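Local coordinates for protein L-methionine gamma-lyase (Fusobacterium nucleatum subsp. nucleatum, PDB 6LXU) that is a pyridoxal phosphate-dependent enzyme of the Cys/Met metabolism family, with the cofactor bound covalently to the chain in a four-chain assembly, at residues V167-L172 with K305-D310. Sequence-based numbering, arbitrary orientation.
Sequences VDLEAL and KKQMKD
Q307, the last residue of helix 301-307, reaches across to the start of helix 169-176 and carries the whole contact with its carboxamide. The bond from CA to CB heads toward V167-L172; CG is then wedged between the backbone N and the carbonyl carbon (chi1 75°) and the chain runs straight, so that CD arrives 3.6 Å from V167 O. There the amide forks. NE2 donates to V167 O at 2.8 Å, with the acceptor close to the amide plane. OE1 receives L169 N at 3.0 Å on a lone pair in its carbonyl plane, the N-H pointing almost straight at it. Two bonds to backbone groups on either side of D168 thus fix the rotation of the amide and decide which end is oxygen. OE1 also passes 3.7 Å from CB of L169; the L169 side chain crosses that of Q307 at about a right angle and packs on L156 and T158.

A water donates to Q307 OE1 and to D168 OD1, both at 2.7 Å. D168 is the N-cap: OD1 takes A171 N from above the carboxylate plane, while the two preceding N-H groups, of L169 and E170, are taken by Q307 OE1 and the water. The glutamine thus ties an N-capped helix start of the large-sheet domain to a helix end of the C-terminal domain, within the fold type I (aminotransferase-like) architecture of PLP enzymes.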
loop_
_atom_site.group_PDB
_atom_site.type_symbol
_atom_site.label_atom_id
_atom_site.label_comp_id
_atom_site.label_asym_id
_atom_site.label_seq_id
_atom_site.Cartn_x
_atom_site.Cartn_y
_atom_site.Cartn_z
ATOM N N VAL A 167 -35.269 3.246 -16.899
ATOM C CA VAL A 167 -36.516 2.728 -16.312
ATOM C C VAL A 167 -36.858 3.573 -15.096
ATOM O O VAL A 167 -35.985 4.186 -14.478
ATOM C CB VAL A 167 -36.465 1.216 -15.992
ATOM C CG1 VAL A 167 -36.014 0.425 -17.218
ATOM C CG2 VAL A 167 -35.579 0.911 -14.803
ATOM N N ASP A 168 -38.155 3.620 -14.776
ATOM C CA ASP A 168 -38.688 4.553 -13.785
ATOM C C ASP A 168 -38.654 3.920 -12.408
ATOM O O ASP A 168 -39.512 3.095 -12.071
ATOM C CB ASP A 168 -40.119 4.937 -14.176
ATOM C CG ASP A 168 -40.674 6.100 -13.370
ATOM O OD1 ASP A 168 -40.418 6.169 -12.160
ATOM O OD2 ASP A 168 -41.403 6.927 -13.973
ATOM N N LEU A 169 -37.666 4.298 -11.598
ATOM C CA LEU A 169 -37.454 3.643 -10.314
ATOM C C LEU A 169 -38.618 3.829 -9.349
ATOM O O LEU A 169 -38.990 2.893 -8.653
ATOM C CB LEU A 169 -36.163 4.134 -9.685
ATOM C CG LEU A 169 -34.887 3.790 -10.470
ATOM C CD1 LEU A 169 -33.687 4.338 -9.715
ATOM C CD2 LEU A 169 -34.761 2.285 -10.659
ATOM N N GLU A 170 -39.138 5.052 -9.268
ATOM C CA GLU A 170 -40.254 5.314 -8.353
ATOM C C GLU A 170 -41.496 4.508 -8.744
ATOM O O GLU A 170 -42.145 3.893 -7.891
ATOM C CB GLU A 170 -40.572 6.798 -8.305
ATOM C CG GLU A 170 -41.681 7.110 -7.310
ATOM C CD GLU A 170 -42.080 8.556 -7.235
ATOM O OE1 GLU A 170 -41.405 9.437 -7.803
ATOM O OE2 GLU A 170 -43.149 8.800 -6.588
ATOM N N ALA A 171 -41.810 4.510 -10.019
ATOM C CA ALA A 171 -42.996 3.808 -10.508
ATOM C C ALA A 171 -42.867 2.302 -10.335
ATOM O O ALA A 171 -43.795 1.630 -9.855
ATOM C CB ALA A 171 -43.242 4.144 -11.958
ATOM N N LEU A 172 -41.688 1.761 -10.667
ATOM C CA LEU A 172 -41.463 0.329 -10.518
ATOM C C LEU A 172 -41.481 -0.100 -9.063
ATOM O O LEU A 172 -41.964 -1.182 -8.739
ATOM C CB LEU A 172 -40.136 -0.070 -11.177
ATOM C CG LEU A 172 -40.158 -0.021 -12.700
ATOM C CD1 LEU A 172 -38.752 0.004 -13.276
ATOM C CD2 LEU A 172 -40.937 -1.209 -13.245
ATOM N N LYS A 305 -34.986 12.764 -16.920
ATOM C CA LYS A 305 -35.049 14.145 -16.443
ATOM C C LYS A 305 -35.661 14.258 -15.041
ATOM O O LYS A 305 -35.286 15.132 -14.274
ATOM C CB LYS A 305 -35.825 15.005 -17.439
ATOM C CG LYS A 305 -35.764 16.499 -17.160
ATOM C CD LYS A 305 -36.544 17.260 -18.215
ATOM C CE LYS A 305 -36.462 18.761 -17.984
ATOM N NZ LYS A 305 -37.360 19.514 -18.900
ATOM N N LYS A 306 -36.595 13.377 -14.702
ATOM C CA LYS A 306 -37.213 13.402 -13.386
ATOM C C LYS A 306 -36.363 12.791 -12.295
ATOM O O LYS A 306 -36.429 13.236 -11.160
ATOM C CB LYS A 306 -38.520 12.628 -13.398
ATOM C CG LYS A 306 -39.697 13.249 -14.126
ATOM C CD LYS A 306 -40.218 14.420 -13.335
ATOM C CE LYS A 306 -41.521 14.953 -13.892
ATOM N NZ LYS A 306 -42.047 16.032 -13.028
ATOM N N GLN A 307 -35.616 11.720 -12.598
ATOM C CA GLN A 307 -34.913 10.976 -11.543
ATOM C C GLN A 307 -33.391 11.147 -11.538
ATOM O O GLN A 307 -32.752 10.642 -10.619
ATOM C CB GLN A 307 -35.311 9.492 -11.566
ATOM C CG GLN A 307 -34.700 8.682 -12.688
ATOM C CD GLN A 307 -35.246 7.272 -12.828
ATOM O OE1 GLN A 307 -36.224 6.871 -12.180
ATOM N NE2 GLN A 307 -34.623 6.501 -13.713
ATOM N N MET A 308 -32.842 11.860 -12.521
ATOM C CA MET A 308 -31.395 12.078 -12.612
ATOM C C MET A 308 -31.099 13.570 -12.596
ATOM O O MET A 308 -31.687 14.333 -13.369
ATOM C CB MET A 308 -30.812 11.497 -13.896
ATOM C CG MET A 308 -31.083 10.016 -14.099
ATOM S SD MET A 308 -30.314 9.355 -15.590
ATOM C CE MET A 308 -28.579 9.304 -15.154
ATOM N N LYS A 309 -30.163 13.986 -11.755
ATOM C CA LYS A 309 -29.753 15.392 -11.693
ATOM C C LYS A 309 -28.880 15.799 -12.865
ATOM O O LYS A 309 -28.802 16.983 -13.188
ATOM C CB LYS A 309 -29.022 15.677 -10.389
ATOM C CG LYS A 309 -29.893 15.497 -9.160
ATOM C CD LYS A 309 -29.077 15.815 -7.923
ATOM C CE LYS A 309 -29.848 15.608 -6.636
ATOM N NZ LYS A 309 -29.002 15.915 -5.448
ATOM N N ASP A 310 -28.191 14.830 -13.463
ATOM C CA ASP A 310 -27.474 15.029 -14.717
ATOM C C ASP A 310 -27.554 13.693 -15.437
ATOM O O ASP A 310 -27.964 12.693 -14.850
ATOM C CB ASP A 310 -26.029 15.488 -14.467
ATOM C CG ASP A 310 -25.435 16.268 -15.631
ATOM O OD1 ASP A 310 -25.952 16.154 -16.767
ATOM O OD2 ASP A 310 -24.460 17.008 -15.407
HETATM O O HOH W 1 -38.503 7.541 -10.803
#